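Local coordinates for protein 23S rRNA-specific endonuclease VapC20 (Mycobacterium tuberculosis H37Rv, PDB 5WZF) that cleaves 23S rRNA in the sarcin-ricin loop as the magnesium-dependent endoribonuclease toxin of a type II toxin-antitoxin system, at residues G26-D30 and A31-T35. Numbering follows the deposited sequence.
Sequences GNAGD and ARHGT
H33 lays one face of its imidazole ring on the backbone of A28. The CA of A28 sits 3.5 Å from the centroid of the H33 ring, 8° off the ring normal, a CH-pi contact. The methyl CB of A28 lies farther toward one side of the ring, 4.0 Å from H33 NE2. H33 has CG anti to its backbone N (chi1 -179°), which swings the ring back over the loop. ND1 is hydrogen-bonded to the carbonyl O of A24 in helix 19-25, which helps to set the rotation of the ring.

Two type I beta turns, N27 to D30 and D30 to H33, follow each other here and join helix 19-25 to helix 33-41 of the PIN domain. D30 ends the first turn and starts the second. In the second turn H33 N donates to D30 O at 3.0 Å. The D30 carboxylate reaches forward along the same turn. Its OD1 takes the backbone N-H of R32 at 2.8 Å through the anti lone pair, with an N-H...O angle of 159°. The same OD1 packs 3.5 Å from R32 CB. The carboxylate's other oxygen, OD2, has a long, weak ion pair with R64.

The first turn has a side-chain bond of its own. N27 OD1 accepts from G29 N at 2.9 Å, forming an Asx turn. R32, at the N-cap position of helix 33-41, makes a salt bridge with D130 through NH2. Its side chain lies about 8 Å from that of D18, a predicted magnesium ligand.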
loop_
_atom_site.group_PDB
_atom_site.type_symbol
_atom_site.label_atom_id
_atom_site.label_comp_id
_atom_site.label_asym_id
_atom_site.label_seq_id
_atom_site.Cartn_x
_atom_site.Cartn_y
_atom_site.Cartn_z
ATOM N N GLY B 26 13.222 -8.390 9.252
ATOM C CA GLY B 26 13.309 -9.401 8.211
ATOM C C GLY B 26 14.484 -9.238 7.266
ATOM O O GLY B 26 14.598 -9.966 6.282
ATOM N N ASN B 27 15.357 -8.281 7.561
ATOM C CA ASN B 27 16.548 -8.045 6.755
ATOM C C ASN B 27 17.777 -7.943 7.647
ATOM O O ASN B 27 17.988 -6.927 8.306
ATOM C CB ASN B 27 16.379 -6.777 5.914
ATOM C CG ASN B 27 17.639 -6.391 5.153
ATOM O OD1 ASN B 27 18.543 -7.205 4.948
ATOM N ND2 ASN B 27 17.693 -5.140 4.714
ATOM N N ALA B 28 18.586 -8.999 7.658
ATOM C CA ALA B 28 19.767 -9.052 8.513
ATOM C C ALA B 28 20.795 -7.994 8.124
ATOM O O ALA B 28 21.673 -7.648 8.915
ATOM C CB ALA B 28 20.391 -10.440 8.464
ATOM N N GLY B 29 20.681 -7.483 6.903
ATOM C CA GLY B 29 21.582 -6.456 6.415
ATOM C C GLY B 29 21.085 -5.050 6.692
ATOM O O GLY B 29 21.733 -4.073 6.318
ATOM N N ASP B 30 19.928 -4.944 7.339
ATOM C CA ASP B 30 19.389 -3.649 7.741
ATOM C C ASP B 30 20.206 -3.103 8.908
ATOM O O ASP B 30 20.561 -3.844 9.822
ATOM C CB ASP B 30 17.910 -3.769 8.124
ATOM C CG ASP B 30 17.233 -2.415 8.293
ATOM O OD1 ASP B 30 17.522 -1.718 9.288
ATOM O OD2 ASP B 30 16.400 -2.055 7.438
ATOM N N ALA B 31 20.508 -1.809 8.872
ATOM C CA ALA B 31 21.326 -1.192 9.911
ATOM C C ALA B 31 20.681 -1.311 11.289
ATOM O O ALA B 31 21.374 -1.346 12.305
ATOM C CB ALA B 31 21.587 0.267 9.579
ATOM N N ARG B 32 19.355 -1.387 11.317
ATOM C CA ARG B 32 18.621 -1.458 12.576
ATOM C C ARG B 32 18.176 -2.881 12.916
ATOM O O ARG B 32 17.332 -3.080 13.791
ATOM C CB ARG B 32 17.404 -0.524 12.529
ATOM C CG ARG B 32 17.764 0.955 12.464
ATOM C CD ARG B 32 16.548 1.846 12.664
ATOM N NE ARG B 32 15.744 1.970 11.451
ATOM C CZ ARG B 32 15.423 3.128 10.885
ATOM N NH1 ARG B 32 15.837 4.266 11.424
ATOM N NH2 ARG B 32 14.685 3.149 9.785
ATOM N N HIS B 33 18.750 -3.868 12.234
ATOM C CA HIS B 33 18.361 -5.266 12.438
ATOM C C HIS B 33 18.592 -5.730 13.875
ATOM O O HIS B 33 17.727 -6.372 14.475
ATOM C CB HIS B 33 19.120 -6.182 11.478
ATOM C CG HIS B 33 18.756 -7.628 11.616
ATOM N ND1 HIS B 33 17.499 -8.110 11.316
ATOM C CD2 HIS B 33 19.477 -8.692 12.039
ATOM C CE1 HIS B 33 17.466 -9.411 11.544
ATOM N NE2 HIS B 33 18.654 -9.790 11.980
ATOM N N GLY B 34 19.761 -5.409 14.419
ATOM C CA GLY B 34 20.082 -5.768 15.788
ATOM C C GLY B 34 19.116 -5.140 16.773
ATOM O O GLY B 34 18.624 -5.802 17.684
ATOM N N THR B 35 18.838 -3.854 16.572
ATOM C CA THR B 35 17.897 -3.123 17.414
ATOM C C THR B 35 16.501 -3.732 17.332
ATOM O O THR B 35 15.804 -3.853 18.341
ATOM C CB THR B 35 17.829 -1.636 17.016
ATOM O OG1 THR B 35 19.112 -1.029 17.214
ATOM C CG2 THR B 35 16.794 -0.902 17.853
#